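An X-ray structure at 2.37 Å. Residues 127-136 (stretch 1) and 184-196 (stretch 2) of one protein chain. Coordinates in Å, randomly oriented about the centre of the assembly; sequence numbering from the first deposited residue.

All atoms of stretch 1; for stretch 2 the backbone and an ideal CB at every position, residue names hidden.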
# COMPACT_ATOMS: atom_id res chain seq x y z
N ASP A 127 -29.61 28.02 2.10
CA ASP A 127 -28.90 27.33 1.03
C ASP A 127 -27.42 27.17 1.28
O ASP A 127 -26.66 28.12 1.16
CB ASP A 127 -29.12 28.11 -0.27
CG ASP A 127 -28.48 27.46 -1.47
OD1 ASP A 127 -28.26 26.22 -1.45
OD2 ASP A 127 -28.18 28.21 -2.42
N LEU A 128 -27.02 25.93 1.55
CA LEU A 128 -25.64 25.59 1.89
C LEU A 128 -24.64 25.87 0.76
O LEU A 128 -23.47 26.14 1.02
CB LEU A 128 -25.55 24.12 2.31
CG LEU A 128 -24.23 23.61 2.87
CD1 LEU A 128 -23.86 24.32 4.21
CD2 LEU A 128 -24.28 22.10 3.01
N ASP A 129 -25.11 25.83 -0.49
CA ASP A 129 -24.27 26.12 -1.67
C ASP A 129 -23.70 27.54 -1.70
O ASP A 129 -22.71 27.80 -2.38
CB ASP A 129 -25.07 25.95 -2.96
CG ASP A 129 -25.30 24.51 -3.35
OD1 ASP A 129 -25.24 23.59 -2.50
OD2 ASP A 129 -25.61 24.32 -4.56
N SER A 130 -24.33 28.47 -1.00
CA SER A 130 -23.85 29.85 -0.98
C SER A 130 -22.59 29.96 -0.15
O SER A 130 -21.82 30.90 -0.31
CB SER A 130 -24.91 30.78 -0.41
OG SER A 130 -26.11 30.66 -1.16
N ALA A 131 -22.36 28.99 0.73
CA ALA A 131 -21.23 29.07 1.64
C ALA A 131 -20.09 28.15 1.21
O ALA A 131 -20.30 27.14 0.53
CB ALA A 131 -21.66 28.74 3.02
N LYS A 132 -18.88 28.55 1.57
CA LYS A 132 -17.69 27.74 1.37
C LYS A 132 -17.62 26.65 2.43
O LYS A 132 -18.15 26.82 3.54
CB LYS A 132 -16.44 28.61 1.44
CG LYS A 132 -15.22 28.04 0.77
CD LYS A 132 -13.97 28.36 1.60
CE LYS A 132 -13.94 29.81 2.02
NZ LYS A 132 -12.78 30.11 2.93
N SER A 133 -17.00 25.52 2.10
CA SER A 133 -16.66 24.55 3.13
C SER A 133 -15.41 25.05 3.85
O SER A 133 -14.48 25.55 3.21
CB SER A 133 -16.43 23.17 2.53
OG SER A 133 -15.91 22.28 3.50
N GLU A 134 -15.40 24.98 5.17
CA GLU A 134 -14.21 25.36 5.93
C GLU A 134 -13.19 24.21 5.99
O GLU A 134 -12.05 24.43 6.43
CB GLU A 134 -14.57 25.79 7.36
CG GLU A 134 -15.40 27.09 7.47
CD GLU A 134 -14.82 28.24 6.64
OE1 GLU A 134 -13.61 28.53 6.74
OE2 GLU A 134 -15.59 28.85 5.86
N SER A 135 -13.59 23.01 5.54
CA SER A 135 -12.76 21.82 5.63
C SER A 135 -11.46 21.97 4.83
O SER A 135 -11.49 22.31 3.68
CB SER A 135 -13.54 20.60 5.13
OG SER A 135 -12.75 19.43 5.06
N GLN A 136 -10.32 21.73 5.46
CA GLN A 136 -9.05 21.94 4.76
C GLN A 136 -8.47 20.68 4.11
O GLN A 136 -8.56 19.57 4.64
CB GLN A 136 -8.01 22.53 5.71
CG GLN A 136 -8.35 23.94 6.17
CD GLN A 136 -7.51 24.38 7.37
OE1 GLN A 136 -7.99 24.37 8.51
NE2 GLN A 136 -6.26 24.78 7.12
N UNK A 184 -21.13 14.42 2.25
CA UNK A 184 -20.49 15.69 1.87
C UNK A 184 -21.27 16.88 2.40
O UNK A 184 -20.70 17.90 2.78
CB UNK A 184 -20.36 15.79 0.35
N UNK A 185 -22.59 16.75 2.42
CA UNK A 185 -23.43 17.80 2.96
C UNK A 185 -23.17 17.90 4.45
O UNK A 185 -22.97 18.99 4.99
CB UNK A 185 -24.91 17.53 2.67
N UNK A 186 -23.21 16.74 5.10
CA UNK A 186 -22.97 16.63 6.52
C UNK A 186 -21.60 17.18 6.90
O UNK A 186 -21.49 17.94 7.87
CB UNK A 186 -23.10 15.17 6.96
N UNK A 187 -20.57 16.84 6.13
CA UNK A 187 -19.23 17.29 6.46
C UNK A 187 -19.05 18.80 6.33
O UNK A 187 -18.37 19.43 7.16
CB UNK A 187 -18.22 16.58 5.56
N UNK A 188 -19.67 19.38 5.32
CA UNK A 188 -19.65 20.82 5.13
C UNK A 188 -20.33 21.54 6.30
O UNK A 188 -19.82 22.51 6.81
CB UNK A 188 -20.33 21.19 3.81
N UNK A 189 -21.48 21.03 6.73
CA UNK A 189 -22.21 21.65 7.83
C UNK A 189 -21.36 21.57 9.12
O UNK A 189 -21.13 22.57 9.80
CB UNK A 189 -23.57 20.97 8.03
N UNK A 190 -20.82 20.38 9.40
CA UNK A 190 -19.88 20.16 10.49
C UNK A 190 -18.71 21.11 10.45
O UNK A 190 -18.27 21.58 11.52
CB UNK A 190 -19.37 18.72 10.46
N UNK A 191 -18.15 21.36 9.27
CA UNK A 191 -16.97 22.22 9.21
C UNK A 191 -17.32 23.65 9.61
O UNK A 191 -16.56 24.31 10.31
CB UNK A 191 -16.36 22.20 7.81
N UNK A 192 -18.50 24.12 9.21
CA UNK A 192 -18.87 25.49 9.50
C UNK A 192 -19.28 25.63 10.97
O UNK A 192 -18.95 26.61 11.59
CB UNK A 192 -20.00 25.94 8.58
N UNK A 193 -19.97 24.66 11.53
CA UNK A 193 -20.36 24.74 12.93
C UNK A 193 -19.13 24.71 13.86
O UNK A 193 -19.05 25.48 14.81
CB UNK A 193 -21.31 23.59 13.27
N UNK A 194 -18.15 23.87 13.53
CA UNK A 194 -16.95 23.76 14.35
C UNK A 194 -16.07 24.98 14.22
O UNK A 194 -15.23 25.24 15.08
CB UNK A 194 -16.16 22.51 13.97
N UNK A 195 -16.21 25.70 13.12
CA UNK A 195 -15.44 26.91 12.93
C UNK A 195 -15.76 28.00 13.99
O UNK A 195 -14.90 28.78 14.34
CB UNK A 195 -15.70 27.45 11.52
N UNK A 196 -17.00 28.03 14.48
CA UNK A 196 -17.42 28.96 15.54
C UNK A 196 -16.62 28.68 16.80
O UNK A 196 -16.25 29.59 17.54
CB UNK A 196 -18.92 28.84 15.82

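Position 184 has nothing of stretch 1 near its ideal CB, so the visible atoms set no preference; it is Gln184. At 185 the CB points sideways, 4.6 Å from Leu128 CD2, which favours a side chain with an aliphatic stem, whether apolar or long and polar. Arg185 provides one, its CG lying 3.8 Å from Leu128 CD2. Position 186 points away and is unconstrained from this side; it is Thr186.

The CB of 187 also points sideways with nothing of stretch 1 close by, but the hydroxyl of Ser135 lies farther out, within range of a long or broad side chain carrying a polar group. Trp187, with chi1 t, spans the gap: its NE1 donates a hydrogen bond to Ser135 OG (2.9 Å), which sits at the ring edge, near its plane.

Position 188 lies beside Leu128 CD2 (4.1 Å from the ideal CB) and Ser133 CB (4.6 Å). Beyond them the carbonyls of Leu128 and Ala131 converge, calling for a long side chain that is apolar along its length and a donor at its tip; lysine fits well. Lys188 is fully extended, all four chi angles t. Lys188 CD packs 3.6 Å from Leu128 CG, and Lys188 NZ donates to Leu128 O (3.1 Å) and, weakly, to Ala131 O (3.0 Å).

At 189 the CB points away yet stays 5.1 Å from Leu128 CD1, so a branched apolar residue could reach back. Ile189 does, with CG1 3.9 Å from Leu128 CD2. Position 190, out of reach, is Ile190.

Position 191 points toward stretch 1, its CB only 3.7 Å from Ser135 N and 4.0 Å from Glu134 N. Such closeness suits a small residue: alanine, glycine or, to use the amide, serine. Ser191 OG (chi1 p) accepts from Glu134 N (3.1 Å) and donates to Lys188 O (2.8 Å), tying the loop to the helix backbone.

At 192 the CB points sideways, 4.9 Å from Glu134 CG, with Ala131, the Lys132 carbonyl and the Glu134 carboxylate farther out; a long, basic side chain would suit. Ala131 CB lies over one face of the Arg192 guanidinium, 3.5 Å from Arg192 CZ, while a water accepts from Arg192 NH1 and donates to Lys132 O and Glu134 OE2.

Positions 193 and 194 are out of reach of stretch 1; they are Gln193 and Leu194. The CB of 195 points toward stretch 1, 4.1 Å from Glu134 CG; a small residue suffices, and Ala195 makes that contact. Position 196, again out of reach, is Val196.

Stretch 2, residues 184-196: QRTWKIISRQLAV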
# COMPACT_ATOMS: atom_id res chain seq x y z
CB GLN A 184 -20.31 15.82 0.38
CG GLN A 184 -19.09 15.13 -0.16
CD GLN A 184 -18.95 15.35 -1.67
OE1 GLN A 184 -19.76 14.84 -2.46
NE2 GLN A 184 -17.94 16.10 -2.07
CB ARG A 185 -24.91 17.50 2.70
CG ARG A 185 -25.81 18.58 3.21
CD ARG A 185 -27.20 18.42 2.73
NE ARG A 185 -27.71 19.72 2.33
CZ ARG A 185 -28.58 20.44 3.02
NH1 ARG A 185 -29.10 19.98 4.15
NH2 ARG A 185 -28.96 21.61 2.55
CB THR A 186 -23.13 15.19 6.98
OG1 THR A 186 -24.44 14.75 6.64
CG2 THR A 186 -22.99 15.09 8.46
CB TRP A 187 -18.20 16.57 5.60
CG TRP A 187 -16.84 16.88 6.05
CD1 TRP A 187 -15.90 17.60 5.37
CD2 TRP A 187 -16.25 16.54 7.32
NE1 TRP A 187 -14.76 17.70 6.12
CE2 TRP A 187 -14.95 17.09 7.34
CE3 TRP A 187 -16.72 15.84 8.44
CZ2 TRP A 187 -14.08 16.95 8.43
CZ3 TRP A 187 -15.83 15.69 9.56
CH2 TRP A 187 -14.53 16.24 9.53
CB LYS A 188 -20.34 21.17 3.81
CG LYS A 188 -20.33 22.65 3.47
CD LYS A 188 -20.79 22.80 2.04
CE LYS A 188 -20.78 24.24 1.58
NZ LYS A 188 -21.15 24.32 0.15
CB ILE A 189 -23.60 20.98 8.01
CG1 ILE A 189 -24.45 21.17 6.75
CG2 ILE A 189 -24.35 21.54 9.19
CD1 ILE A 189 -25.72 20.31 6.71
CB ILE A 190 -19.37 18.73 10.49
CG1 ILE A 190 -20.52 17.78 10.79
CG2 ILE A 190 -18.23 18.54 11.46
CD1 ILE A 190 -20.22 16.35 10.46
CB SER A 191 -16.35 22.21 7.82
OG SER A 191 -17.10 23.01 6.93
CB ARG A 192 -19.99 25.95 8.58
CG ARG A 192 -19.48 26.31 7.18
CD ARG A 192 -20.61 26.57 6.15
NE ARG A 192 -21.62 27.57 6.50
CZ ARG A 192 -21.42 28.89 6.50
NH1 ARG A 192 -20.25 29.39 6.18
NH2 ARG A 192 -22.42 29.71 6.80
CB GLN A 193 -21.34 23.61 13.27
CG GLN A 193 -22.72 23.79 12.62
CD GLN A 193 -23.70 22.72 13.07
OE1 GLN A 193 -23.40 21.54 13.02
NE2 GLN A 193 -24.88 23.13 13.50
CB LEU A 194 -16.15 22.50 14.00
CG LEU A 194 -16.77 21.23 14.58
CD1 LEU A 194 -15.94 19.99 14.23
CD2 LEU A 194 -16.98 21.36 16.09
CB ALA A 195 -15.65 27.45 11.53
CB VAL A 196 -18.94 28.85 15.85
CG1 VAL A 196 -19.30 29.51 17.19
CG2 VAL A 196 -19.75 29.43 14.72
O HOH W 1 -18.02 28.88 5.17
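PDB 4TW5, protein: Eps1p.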